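Local coordinates for fructosyl amine:oxygen oxidoreductase (Neosartorya fumigata, PDB 4WCT), which probably catalyses the oxidative, oxygen-dependent deglycation of fructosyl amines (Amadori products), with flavin-adenine dinucleotide as its bound cofactor, at residues A[97-102]-A[110-115]; A[176-181]-A[285-290]; A[378-383]-A[398-403]. All coordinates share one frame; numbering follows the deposited sequence.

Overall arrangement
The three contacts show how the chemistry of packing follows place in the fold. Interaction 3 is wholly buried and aliphatic, pressing helix 393-404 onto strand 379-383 of the Rossmann-type sheet that probably carries the FAD. Interaction 1 is partly buried and aromatic, and joins the end of helix 86-102 to the short strand 112-113. Interaction 2, also buried, mixes a hydrogen bond, a sulfur contact and a water bridge between the segments 176-181 and 285-290. Interactions 1 and 2 share one antiparallel sheet, where His113 N lies 2.8 Å from Trp178 O. Interactions 2 and 3 lie on opposite sides of the chain's centre, their nearest atoms about 14 Å apart.

Interaction 1: A[97-102]-A[110-115]; sequences AALKAW and PYFHET
Trp102 and Phe112 form the centre of this contact between the last turn of helix 86-102 and the strand 112-113. The methylene of Trp102 rests against the phenyl ring, with CB 3.7 Å from Phe112 CD2, while the indole in turn receives the other methylene, Trp102 CE3 lying 3.8 Å from Phe112 CB. The five-membered ring of Trp102 and the phenyl ring are inclined by 37°, an oblique pairing that is neither a stack nor edge-to-face. One turn back on the helix, Leu99 adds a single branch: its CD1 meets Phe112 CZ at 3.8 Å. Phe112 can serve both residues because its CG is opposite the backbone N (chi1 174°), which directs the ring obliquely back past Trp102 CB to Leu99. On the other flank, Trp102 CZ3 approaches Tyr111 CB at 4.2 Å.

Beyond this first shell, Trp102 NE1 donates to Met391 O, which helps to fix the indole's rotation, and the side chain lies about 8 Å from the bound FAD, so the helix end packs near the cofactor. Backbone bonds join His113 to Trp178 of strand 176-179 and Tyr111 to His180 just beyond it. Between the segments the chemistry is therefore dispersive, whereas these polar bonds run to other parts of the fold.

Interaction 2: A[176-181]-A[285-290]; sequences AGWIHA and FFMEPD
Trp178 meets Met287 and Glu288 where strands of two different beta-sheets come together: strand 176-179 is the middle strand of a three-stranded antiparallel sheet, and strand 284-287 belongs to the large mixed sheet. Met287 SD touches the tryptophan's CB and lies obliquely beside the indole, while Glu288 takes the N-H.

The apolar part is a Met-aromatic contact of oblique geometry. Met287 SD touches Trp178 CB at 3.5 Å and stands 5.3 Å from the centroid of the five-membered ring, 53° off the ring normal. Ile73 and Val277 also pack on the methionine, whose side chain is about 5 Å from the bound FAD.

The direct polar part is one hydrogen bond. Trp178 NE1 donates to Glu288 OE2 over 3.1 Å, with an angle of 150° at the hydrogen. The oxygen lies near the ring edge, somewhat tilted from the indole plane, and is approached from above the carboxylate plane. In Glu288, chi1 at 75° sets CG between the backbone N and the carbonyl carbon, 3.7 Å from Trp178 CZ2, and the extended chain beyond carries the carboxylate to NE1; the two side chains cross at about a right angle. The carboxylate is gripped further by backbone amides, OE1 by Asn274 N and OE2 by Leu275 N, which would probably favour its ionised form. The indole also stacks with His113.

Water makes the third kind of link. His180 is the N-cap of helix 181-194, its ND1 bonded to Lys183 N, which leaves NE2 turned toward Asp290. A single water lies in the imidazole plane at the ring edge, 2.9 Å from His180 NE2, and donates a hydrogen bond to Asp290 OD2 at 2.7 Å.

Interaction 3: A[378-383]-A[398-403]; sequences SLLVAV and GFIADA
Leu380 turns its CG opposite the backbone N (chi1 178°), which carries both methyl branches from strand 379-383 toward helix 393-404, and Ile400 answers with chi1 at -67°, setting CG1 beside its own backbone N and CG2 opposite it. The branched ends of the two side chains are thereby divided between neighbouring partners. Leu380 CD2 approaches Ile400 CG2 at 3.7 Å and lies 3.5 Å from Ile400 O, so the branch packs on the helix backbone as well as on a side chain. Its twin, Leu380 CD1, reaches one turn further along the helix to Ala403 CB at 3.8 Å.

Two residues on along the strand, Ala382 points the same way and offers only a methyl. Ile400 fills the approach with its longer arm, CD1 coming within 3.6 Å of Ala382 CB and CG1 within 3.7 Å of the same atom. Ile400 thus straddles the two strand residues, its CG2 given to Leu380 and its CG1-CD1 arm to Ala382. The contact consists of aliphatic packing, with all four participating residues buried.

The short segments run nearly antiparallel, their axes 156° apart in direction and 9.4 Å apart at closest approach. Ile400 also rests on Trp36 and Thr40 of helix 35-46, while Asp402 forms a salt bridge with Arg47. Strand 379-383 lies between strands 233-236 and 369-372, with the side chain of Ala382 about 7 Å from the bound FAD. A helix layered in this way over a largely parallel sheet is characteristic of the Rossmann-type FAD-binding fold.

Interaction 1: A[97-102]-A[110-115]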
ATOM      1  N   ALA A  97     -12.990  -8.768   5.677  1.00  9.15           N
ATOM      2  CA  ALA A  97     -12.488 -10.002   5.080  1.00 11.59           C
ATOM      3  C   ALA A  97     -10.996 -10.170   5.354  1.00 11.45           C
ATOM      4  O   ALA A  97     -10.505 -11.277   5.638  1.00 10.71           O
ATOM      5  CB  ALA A  97     -12.734 -10.003   3.576  1.00 12.50           C
ATOM      6  N   ALA A  98     -10.252  -9.079   5.242  1.00  9.87           N
ATOM      7  CA  ALA A  98      -8.817  -9.159   5.418  1.00  8.98           C
ATOM      8  C   ALA A  98      -8.502  -9.570   6.845  1.00  9.07           C
ATOM      9  O   ALA A  98      -7.616 -10.390   7.065  1.00 10.35           O
ATOM     10  CB  ALA A  98      -8.152  -7.825   5.081  1.00  8.87           C
ATOM     11  N   LEU A  99      -9.172  -8.959   7.819  1.00 10.40           N
ATOM     12  CA  LEU A  99      -8.886  -9.250   9.215  1.00  9.93           C
ATOM     13  C   LEU A  99      -9.113 -10.738   9.479  1.00 10.20           C
ATOM     14  O   LEU A  99      -8.330 -11.407  10.168  1.00 10.86           O
ATOM     15  CB  LEU A  99      -9.773  -8.403  10.143  1.00 11.20           C
ATOM     16  CG  LEU A  99      -9.594  -8.658  11.649  1.00 12.40           C
ATOM     17  CD1 LEU A  99      -8.169  -8.336  12.083  1.00 12.06           C
ATOM     18  CD2 LEU A  99     -10.578  -7.844  12.453  1.00 16.83           C
ATOM     19  N   LYS A 100     -10.259 -11.224   9.042  1.00 10.56           N
ATOM     20  CA  LYS A 100     -10.609 -12.631   9.250  1.00 13.65           C
ATOM     21  C   LYS A 100      -9.535 -13.545   8.696  1.00 12.44           C
ATOM     22  O   LYS A 100      -9.110 -14.516   9.332  1.00 12.89           O
ATOM     23  CB  LYS A 100     -11.964 -12.896   8.601  1.00 14.70           C
ATOM     24  CG  LYS A 100     -12.389 -14.356   8.651  1.00 20.91           C
ATOM     25  CD  LYS A 100     -13.828 -14.524   8.154  1.00 27.33           C
ATOM     26  CE  LYS A 100     -14.289 -15.975   8.311  1.00 36.03           C
ATOM     27  NZ  LYS A 100     -15.420 -16.340   7.415  1.00 40.66           N
ATOM     28  N   ALA A 101      -9.034 -13.219   7.520  1.00 10.45           N
ATOM     29  CA  ALA A 101      -8.016 -14.027   6.876  1.00  9.27           C
ATOM     30  C   ALA A 101      -6.619 -13.908   7.499  1.00  9.93           C
ATOM     31  O   ALA A 101      -5.924 -14.904   7.606  1.00 10.14           O
ATOM     32  CB  ALA A 101      -7.977 -13.710   5.381  1.00 10.41           C
ATOM     33  N   TRP A 102      -6.240 -12.732   7.996  1.00  8.17           N
ATOM     34  CA  TRP A 102      -4.991 -12.567   8.696  1.00  7.98           C
ATOM     35  C   TRP A 102      -4.968 -13.440   9.931  1.00  9.02           C
ATOM     36  O   TRP A 102      -3.892 -13.758  10.438  1.00 10.57           O
ATOM     37  CB  TRP A 102      -4.765 -11.096   9.116  1.00  8.02           C
ATOM     38  CG  TRP A 102      -4.222 -10.223   8.018  1.00  6.85           C
ATOM     39  CD1 TRP A 102      -4.838  -9.134   7.496  1.00  8.21           C
ATOM     40  CD2 TRP A 102      -2.943 -10.305   7.383  1.00  7.33           C
ATOM     41  NE1 TRP A 102      -4.033  -8.539   6.564  1.00  8.82           N
ATOM     42  CE2 TRP A 102      -2.905  -9.287   6.412  1.00  7.63           C
ATOM     43  CE3 TRP A 102      -1.886 -11.229   7.426  1.00  8.62           C
ATOM     44  CZ2 TRP A 102      -1.797  -9.100   5.558  1.00  8.32           C
ATOM     45  CZ3 TRP A 102      -0.782 -11.017   6.614  1.00  9.93           C
ATOM     46  CH2 TRP A 102      -0.764  -9.955   5.689  1.00  8.85           C
ATOM     47  N   PRO A 110       0.773 -16.281  10.104  1.00  8.43           N
ATOM     48  CA  PRO A 110       1.976 -16.104  10.911  1.00  8.84           C
ATOM     49  C   PRO A 110       2.503 -14.681  10.937  1.00  8.42           C
ATOM     50  O   PRO A 110       3.382 -14.365  11.757  1.00 10.60           O
ATOM     51  CB  PRO A 110       2.980 -16.991  10.203  1.00  9.99           C
ATOM     52  CG  PRO A 110       2.120 -18.119   9.697  1.00 10.00           C
ATOM     53  CD  PRO A 110       0.924 -17.398   9.150  1.00  9.33           C
ATOM     54  N   TYR A 111       2.010 -13.855  10.011  1.00  8.38           N
ATOM     55  CA  TYR A 111       2.611 -12.547   9.748  1.00  8.46           C
ATOM     56  C   TYR A 111       1.756 -11.380  10.255  1.00 10.92           C
ATOM     57  O   TYR A 111       2.118 -10.212  10.061  1.00 12.56           O
ATOM     58  CB  TYR A 111       2.857 -12.425   8.232  1.00  7.49           C
ATOM     59  CG  TYR A 111       3.738 -13.539   7.713  1.00  8.20           C
ATOM     60  CD1 TYR A 111       4.987 -13.756   8.274  1.00 10.01           C
ATOM     61  CD2 TYR A 111       3.200 -14.555   6.915  1.00  8.29           C
ATOM     62  CE1 TYR A 111       5.758 -14.836   7.879  1.00 10.93           C
ATOM     63  CE2 TYR A 111       3.947 -15.672   6.572  1.00  8.95           C
ATOM     64  CZ  TYR A 111       5.188 -15.845   7.124  1.00  9.46           C
ATOM     65  OH  TYR A 111       5.979 -16.919   6.722  1.00 12.26           O
ATOM     66  N   PHE A 112       0.652 -11.674  10.944  1.00  8.63           N
ATOM     67  CA  PHE A 112      -0.189 -10.622  11.542  1.00  9.06           C
ATOM     68  C   PHE A 112      -0.005 -10.546  13.026  1.00  9.66           C
ATOM     69  O   PHE A 112       0.047 -11.582  13.692  1.00  9.88           O
ATOM     70  CB  PHE A 112      -1.659 -10.858  11.240  1.00  8.98           C
ATOM     71  CG  PHE A 112      -2.604  -9.904  11.928  1.00 10.87           C
ATOM     72  CD1 PHE A 112      -2.451  -8.526  11.833  1.00 10.59           C
ATOM     73  CD2 PHE A 112      -3.725 -10.405  12.589  1.00 13.58           C
ATOM     74  CE1 PHE A 112      -3.342  -7.664  12.505  1.00 11.61           C
ATOM     75  CE2 PHE A 112      -4.652  -9.552  13.196  1.00 13.72           C
ATOM     76  CZ  PHE A 112      -4.484  -8.185  13.123  1.00 12.30           C
ATOM     77  N   HIS A 113       0.261  -9.330  13.511  1.00  8.28           N
ATOM     78  CA  HIS A 113       0.490  -9.079  14.931  1.00 10.90           C
ATOM     79  C   HIS A 113      -0.538  -8.114  15.483  1.00  8.20           C
ATOM     80  O   HIS A 113      -0.504  -6.917  15.154  1.00  8.86           O
ATOM     81  CB  HIS A 113       1.902  -8.533  15.116  1.00 12.47           C
ATOM     82  CG  HIS A 113       2.954  -9.448  14.581  1.00 14.16           C
ATOM     83  ND1 HIS A 113       3.334 -10.586  15.269  1.00 23.37           N
ATOM     84  CD2 HIS A 113       3.399  -9.625  13.314  1.00 13.89           C
ATOM     85  CE1 HIS A 113       4.169 -11.283  14.519  1.00 24.83           C
ATOM     86  NE2 HIS A 113       4.241 -10.707  13.333  1.00 17.71           N
ATOM     87  N   GLU A 114      -1.544  -8.645  16.206  1.00  8.95           N
ATOM     88  CA  GLU A 114      -2.721  -7.864  16.560  1.00  9.45           C
ATOM     89  C   GLU A 114      -2.413  -7.048  17.814  1.00 11.46           C
ATOM     90  O   GLU A 114      -2.953  -7.297  18.894  1.00 11.27           O
ATOM     91  CB  GLU A 114      -3.978  -8.745  16.736  1.00 10.02           C
ATOM     92  CG  GLU A 114      -5.283  -7.956  16.844  1.00 12.21           C
ATOM     93  CD  GLU A 114      -6.516  -8.852  16.834  1.00 17.54           C
ATOM     94  OE1 GLU A 114      -6.335 -10.077  16.759  1.00 20.59           O
ATOM     95  OE2 GLU A 114      -7.640  -8.336  16.968  1.00 19.81           O
ATOM     96  N   THR A 115      -1.544  -6.057  17.647  1.00  8.78           N
ATOM     97  CA  THR A 115      -1.020  -5.310  18.774  1.00  8.42           C
ATOM     98  C   THR A 115      -1.807  -4.019  19.076  1.00  8.43           C
ATOM     99  O   THR A 115      -1.501  -3.326  20.070  1.00  8.92           O
ATOM    100  CB  THR A 115       0.427  -4.932  18.542  1.00  8.58           C
ATOM    101  OG1 THR A 115       0.531  -4.143  17.358  1.00 10.21           O
ATOM    102  CG2 THR A 115       1.327  -6.128  18.414  1.00 10.89           C
TER

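Interaction 2: A[176-181]-A[285-290]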
ATOM      1  N   ALA A 176      -6.700  -4.609  14.946  1.00 12.27           N
ATOM      2  CA  ALA A 176      -5.712  -3.730  14.356  1.00 10.30           C
ATOM      3  C   ALA A 176      -4.334  -4.090  14.879  1.00 12.15           C
ATOM      4  O   ALA A 176      -4.180  -4.715  15.945  1.00  9.96           O
ATOM      5  CB  ALA A 176      -6.053  -2.260  14.658  1.00 10.75           C
ATOM      6  N   GLY A 177      -3.313  -3.736  14.098  1.00  9.69           N
ATOM      7  CA  GLY A 177      -1.929  -4.023  14.443  1.00  8.66           C
ATOM      8  C   GLY A 177      -1.057  -3.853  13.229  1.00  9.73           C
ATOM      9  O   GLY A 177      -1.282  -2.950  12.427  1.00  8.43           O
ATOM     10  N   TRP A 178      -0.065  -4.728  13.082  1.00  8.20           N
ATOM     11  CA  TRP A 178       0.818  -4.657  11.961  1.00  9.34           C
ATOM     12  C   TRP A 178       1.035  -6.007  11.306  1.00  9.82           C
ATOM     13  O   TRP A 178       0.800  -7.080  11.901  1.00  8.78           O
ATOM     14  CB  TRP A 178       2.148  -4.032  12.370  1.00  9.97           C
ATOM     15  CG  TRP A 178       2.959  -4.835  13.370  1.00  9.72           C
ATOM     16  CD1 TRP A 178       2.963  -4.689  14.721  1.00 12.61           C
ATOM     17  CD2 TRP A 178       4.015  -5.750  13.069  1.00  9.56           C
ATOM     18  NE1 TRP A 178       3.883  -5.522  15.284  1.00 12.76           N
ATOM     19  CE2 TRP A 178       4.527  -6.219  14.294  1.00 10.74           C
ATOM     20  CE3 TRP A 178       4.523  -6.272  11.890  1.00 10.42           C
ATOM     21  CZ2 TRP A 178       5.586  -7.129  14.373  1.00 11.11           C
ATOM     22  CZ3 TRP A 178       5.546  -7.242  11.970  1.00 10.02           C
ATOM     23  CH2 TRP A 178       6.089  -7.627  13.193  1.00 12.02           C
ATOM     24  N   ILE A 179       1.437  -5.951  10.035  1.00  9.11           N
ATOM     25  CA  ILE A 179       1.710  -7.143   9.274  1.00  8.97           C
ATOM     26  C   ILE A 179       3.135  -7.130   8.750  1.00  8.94           C
ATOM     27  O   ILE A 179       3.677  -6.079   8.395  1.00  8.51           O
ATOM     28  CB  ILE A 179       0.707  -7.297   8.102  1.00  9.84           C
ATOM     29  CG1 ILE A 179       0.680  -6.036   7.256  1.00 12.95           C
ATOM     30  CG2 ILE A 179      -0.685  -7.573   8.671  1.00 10.06           C
ATOM     31  CD1 ILE A 179       0.236  -6.261   5.826  1.00 13.16           C
ATOM     32  N   HIS A 180       3.755  -8.305   8.689  1.00  8.17           N
ATOM     33  CA  HIS A 180       5.047  -8.412   8.061  1.00  8.14           C
ATOM     34  C   HIS A 180       4.847  -8.566   6.572  1.00  8.45           C
ATOM     35  O   HIS A 180       4.706  -9.688   6.065  1.00  8.54           O
ATOM     36  CB  HIS A 180       5.857  -9.570   8.617  1.00  9.56           C
ATOM     37  CG  HIS A 180       7.324  -9.445   8.354  1.00 10.22           C
ATOM     38  ND1 HIS A 180       7.847  -9.209   7.098  1.00  9.94           N
ATOM     39  CD2 HIS A 180       8.372  -9.405   9.211  1.00 10.43           C
ATOM     40  CE1 HIS A 180       9.154  -9.059   7.192  1.00 12.49           C
ATOM     41  NE2 HIS A 180       9.501  -9.202   8.464  1.00 12.07           N
ATOM     42  N   ALA A 181       4.706  -7.445   5.883  1.00  8.57           N
ATOM     43  CA  ALA A 181       4.200  -7.470   4.492  1.00  8.28           C
ATOM     44  C   ALA A 181       5.156  -8.240   3.587  1.00  9.19           C
ATOM     45  O   ALA A 181       4.710  -9.027   2.714  1.00  9.26           O
ATOM     46  CB  ALA A 181       3.986  -6.048   3.966  1.00  9.12           C
ATOM     47  N   PHE A 285       4.458   7.684  11.702  1.00  8.59           N
ATOM     48  CA  PHE A 285       4.232   6.512  12.509  1.00  9.33           C
ATOM     49  C   PHE A 285       5.493   5.687  12.632  1.00  9.85           C
ATOM     50  O   PHE A 285       6.404   5.808  11.829  1.00  8.54           O
ATOM     51  CB  PHE A 285       3.063   5.669  11.983  1.00  9.06           C
ATOM     52  CG  PHE A 285       3.202   5.207  10.549  1.00 10.72           C
ATOM     53  CD1 PHE A 285       2.542   5.894   9.535  1.00 11.20           C
ATOM     54  CD2 PHE A 285       3.852   4.032  10.240  1.00 14.70           C
ATOM     55  CE1 PHE A 285       2.605   5.447   8.213  1.00 15.35           C
ATOM     56  CE2 PHE A 285       3.931   3.596   8.922  1.00 15.22           C
ATOM     57  CZ  PHE A 285       3.285   4.293   7.915  1.00 14.06           C
ATOM     58  N   PHE A 286       5.508   4.790  13.615  1.00 10.34           N
ATOM     59  CA  PHE A 286       6.579   3.791  13.686  1.00  8.71           C
ATOM     60  C   PHE A 286       6.026   2.458  14.058  1.00  9.80           C
ATOM     61  O   PHE A 286       4.936   2.378  14.636  1.00  9.51           O
ATOM     62  CB  PHE A 286       7.699   4.186  14.657  1.00  8.47           C
ATOM     63  CG  PHE A 286       7.475   3.746  16.087  1.00  9.17           C
ATOM     64  CD1 PHE A 286       8.078   2.591  16.567  1.00 10.02           C
ATOM     65  CD2 PHE A 286       6.766   4.520  16.952  1.00 10.25           C
ATOM     66  CE1 PHE A 286       7.942   2.232  17.898  1.00  9.99           C
ATOM     67  CE2 PHE A 286       6.595   4.161  18.279  1.00 10.56           C
ATOM     68  CZ  PHE A 286       7.152   2.991  18.741  1.00 10.35           C
ATOM     69  N   MET A 287       6.765   1.409  13.680  1.00 10.80           N
ATOM     70  CA  MET A 287       6.387   0.056  14.066  1.00 12.28           C
ATOM     71  C   MET A 287       7.542  -0.656  14.749  1.00  9.37           C
ATOM     72  O   MET A 287       8.689  -0.247  14.692  1.00  9.92           O
ATOM     73  CB  MET A 287       5.815  -0.774  12.900  1.00 14.67           C
ATOM     74  CG  MET A 287       4.314  -0.542  12.708  1.00 16.41           C
ATOM     75  SD  MET A 287       3.461  -1.028  11.196  1.00 19.00           S
ATOM     76  CE  MET A 287       3.942   0.278  10.071  1.00 21.93           C
ATOM     77  N   GLU A 288       7.204  -1.709  15.470  1.00  9.96           N
ATOM     78  CA  GLU A 288       8.209  -2.308  16.304  1.00 10.46           C
ATOM     79  C   GLU A 288       9.371  -2.880  15.479  1.00 10.15           C
ATOM     80  O   GLU A 288       9.215  -3.305  14.329  1.00 11.06           O
ATOM     81  CB  GLU A 288       7.611  -3.326  17.264  1.00 14.04           C
ATOM     82  CG  GLU A 288       7.213  -4.636  16.643  1.00 14.27           C
ATOM     83  CD  GLU A 288       6.524  -5.552  17.642  1.00 14.84           C
ATOM     84  OE1 GLU A 288       7.166  -6.490  18.120  1.00 15.18           O
ATOM     85  OE2 GLU A 288       5.336  -5.303  17.959  1.00 15.22           O
ATOM     86  N   PRO A 289      10.539  -2.953  16.085  1.00  9.77           N
ATOM     87  CA  PRO A 289      11.731  -3.439  15.375  1.00  9.33           C
ATOM     88  C   PRO A 289      11.542  -4.843  14.810  1.00 11.88           C
ATOM     89  O   PRO A 289      10.898  -5.696  15.445  1.00 10.82           O
ATOM     90  CB  PRO A 289      12.789  -3.443  16.455  1.00 11.95           C
ATOM     91  CG  PRO A 289      12.323  -2.382  17.421  1.00 12.63           C
ATOM     92  CD  PRO A 289      10.849  -2.476  17.442  1.00 11.71           C
ATOM     93  N   ASP A 290      12.089  -5.102  13.621  1.00 10.02           N
ATOM     94  CA  ASP A 290      11.863  -6.409  13.003  1.00 10.56           C
ATOM     95  C   ASP A 290      12.674  -7.497  13.691  1.00 13.12           C
ATOM     96  O   ASP A 290      13.695  -7.231  14.318  1.00 13.06           O
ATOM     97  CB  ASP A 290      12.126  -6.394  11.481  1.00 10.76           C
ATOM     98  CG  ASP A 290      13.577  -6.528  11.142  1.00 14.73           C
ATOM     99  OD1 ASP A 290      14.278  -5.516  11.324  1.00 15.08           O
ATOM    100  OD2 ASP A 290      14.022  -7.631  10.665  1.00 14.49           O
TER
HETATM  101  O   HOH W   1      12.314  -9.207   9.290  1.00 15.08           O

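Interaction 3: A[378-383]-A[398-403]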
ATOM      1  N   SER A 378     -11.337  -8.666 -21.993  1.00 15.61           N
ATOM      2  CA  SER A 378     -10.414  -9.696 -21.509  1.00 13.17           C
ATOM      3  C   SER A 378      -9.366  -9.117 -20.567  1.00 14.32           C
ATOM      4  O   SER A 378      -8.530  -9.865 -20.059  1.00 11.51           O
ATOM      5  CB  SER A 378      -9.742 -10.439 -22.660  1.00 18.20           C
ATOM      6  OG  SER A 378     -10.729 -10.959 -23.531  1.00 19.48           O
ATOM      7  N   LEU A 379      -9.386  -7.794 -20.385  1.00 12.10           N
ATOM      8  CA  LEU A 379      -8.469  -7.134 -19.460  1.00 11.33           C
ATOM      9  C   LEU A 379      -9.208  -6.861 -18.157  1.00 13.01           C
ATOM     10  O   LEU A 379     -10.244  -6.195 -18.146  1.00 12.54           O
ATOM     11  CB  LEU A 379      -7.979  -5.813 -20.068  1.00 11.85           C
ATOM     12  CG  LEU A 379      -7.128  -4.945 -19.143  1.00 11.93           C
ATOM     13  CD1 LEU A 379      -5.773  -5.592 -18.898  1.00 14.05           C
ATOM     14  CD2 LEU A 379      -6.934  -3.586 -19.788  1.00 14.01           C
ATOM     15  N   LEU A 380      -8.581  -7.251 -17.053  1.00 10.68           N
ATOM     16  CA  LEU A 380      -9.027  -6.881 -15.719  1.00 11.63           C
ATOM     17  C   LEU A 380      -7.940  -6.025 -15.074  1.00 10.66           C
ATOM     18  O   LEU A 380      -6.780  -6.375 -15.153  1.00 12.97           O
ATOM     19  CB  LEU A 380      -9.221  -8.129 -14.882  1.00 13.15           C
ATOM     20  CG  LEU A 380      -9.651  -7.925 -13.433  1.00 14.48           C
ATOM     21  CD1 LEU A 380     -11.083  -7.428 -13.335  1.00 19.74           C
ATOM     22  CD2 LEU A 380      -9.515  -9.241 -12.713  1.00 17.24           C
ATOM     23  N   VAL A 381      -8.309  -4.841 -14.638  1.00 10.76           N
ATOM     24  CA  VAL A 381      -7.374  -3.980 -13.883  1.00 11.21           C
ATOM     25  C   VAL A 381      -7.591  -4.180 -12.379  1.00  9.90           C
ATOM     26  O   VAL A 381      -8.709  -4.304 -11.913  1.00 10.84           O
ATOM     27  CB  VAL A 381      -7.493  -2.483 -14.288  1.00 10.73           C
ATOM     28  CG1 VAL A 381      -7.222  -2.294 -15.774  1.00 12.25           C
ATOM     29  CG2 VAL A 381      -8.841  -1.876 -13.911  1.00 11.34           C
ATOM     30  N   ALA A 382      -6.498  -4.191 -11.630  1.00  8.77           N
ATOM     31  CA  ALA A 382      -6.545  -4.308 -10.177  1.00  9.22           C
ATOM     32  C   ALA A 382      -5.429  -3.438  -9.609  1.00  9.55           C
ATOM     33  O   ALA A 382      -4.289  -3.865  -9.451  1.00  8.39           O
ATOM     34  CB  ALA A 382      -6.406  -5.768  -9.737  1.00 10.80           C
ATOM     35  N   VAL A 383      -5.789  -2.170  -9.447  1.00  8.47           N
ATOM     36  CA  VAL A 383      -4.853  -1.088  -9.187  1.00  8.76           C
ATOM     37  C   VAL A 383      -5.480  -0.107  -8.198  1.00  8.69           C
ATOM     38  O   VAL A 383      -6.615  -0.291  -7.717  1.00  9.01           O
ATOM     39  CB  VAL A 383      -4.459  -0.371 -10.495  1.00  8.88           C
ATOM     40  CG1 VAL A 383      -3.726  -1.317 -11.447  1.00  9.53           C
ATOM     41  CG2 VAL A 383      -5.658   0.242 -11.172  1.00  8.37           C
ATOM     42  N   GLY A 398      -8.883 -12.688  -3.831  1.00  9.41           N
ATOM     43  CA  GLY A 398     -10.222 -13.272  -3.982  1.00 11.72           C
ATOM     44  C   GLY A 398     -11.206 -12.304  -4.608  1.00 10.59           C
ATOM     45  O   GLY A 398     -12.077 -12.707  -5.377  1.00 11.50           O
ATOM     46  N   PHE A 399     -11.185 -11.055  -4.154  1.00  9.92           N
ATOM     47  CA  PHE A 399     -11.981 -10.014  -4.800  1.00  9.76           C
ATOM     48  C   PHE A 399     -11.602  -9.844  -6.258  1.00  9.46           C
ATOM     49  O   PHE A 399     -12.489  -9.738  -7.138  1.00 10.08           O
ATOM     50  CB  PHE A 399     -11.845  -8.683  -4.064  1.00 10.26           C
ATOM     51  CG  PHE A 399     -12.466  -8.686  -2.729  1.00 11.10           C
ATOM     52  CD1 PHE A 399     -13.848  -8.591  -2.589  1.00 13.68           C
ATOM     53  CD2 PHE A 399     -11.681  -8.786  -1.591  1.00 12.53           C
ATOM     54  CE1 PHE A 399     -14.436  -8.604  -1.327  1.00 14.85           C
ATOM     55  CE2 PHE A 399     -12.265  -8.797  -0.338  1.00 11.55           C
ATOM     56  CZ  PHE A 399     -13.633  -8.651  -0.198  1.00 15.26           C
ATOM     57  N   ILE A 400     -10.293  -9.867  -6.552  1.00  9.27           N
ATOM     58  CA  ILE A 400      -9.840  -9.747  -7.941  1.00  8.85           C
ATOM     59  C   ILE A 400     -10.290 -10.966  -8.794  1.00  9.01           C
ATOM     60  O   ILE A 400     -10.814 -10.793  -9.909  1.00 11.58           O
ATOM     61  CB  ILE A 400      -8.312  -9.570  -8.002  1.00  7.93           C
ATOM     62  CG1 ILE A 400      -7.899  -8.204  -7.399  1.00  9.07           C
ATOM     63  CG2 ILE A 400      -7.806  -9.692  -9.442  1.00  9.13           C
ATOM     64  CD1 ILE A 400      -6.468  -8.117  -6.946  1.00  8.47           C
ATOM     65  N   ALA A 401     -10.140 -12.173  -8.262  1.00 10.34           N
ATOM     66  CA  ALA A 401     -10.643 -13.379  -8.950  1.00 11.19           C
ATOM     67  C   ALA A 401     -12.171 -13.324  -9.158  1.00 13.26           C
ATOM     68  O   ALA A 401     -12.692 -13.743 -10.225  1.00 12.06           O
ATOM     69  CB  ALA A 401     -10.236 -14.628  -8.203  1.00 12.35           C
ATOM     70  N   ASP A 402     -12.889 -12.787  -8.176  1.00 11.89           N
ATOM     71  CA  ASP A 402     -14.334 -12.638  -8.280  1.00 12.75           C
ATOM     72  C   ASP A 402     -14.695 -11.686  -9.425  1.00 13.94           C
ATOM     73  O   ASP A 402     -15.615 -11.927 -10.200  1.00 12.95           O
ATOM     74  CB  ASP A 402     -14.949 -12.078  -6.984  1.00 13.60           C
ATOM     75  CG  ASP A 402     -15.100 -13.107  -5.867  1.00 16.84           C
ATOM     76  OD1 ASP A 402     -14.872 -14.341  -6.072  1.00 16.54           O
ATOM     77  OD2 ASP A 402     -15.431 -12.666  -4.742  1.00 19.28           O
ATOM     78  N   ALA A 403     -13.972 -10.583  -9.530  1.00 12.31           N
ATOM     79  CA  ALA A 403     -14.178  -9.656 -10.633  1.00 12.35           C
ATOM     80  C   ALA A 403     -13.859 -10.310 -11.997  1.00 13.67           C
ATOM     81  O   ALA A 403     -14.580 -10.105 -12.974  1.00 13.41           O
ATOM     82  CB  ALA A 403     -13.322  -8.425 -10.414  1.00 13.68           C
TER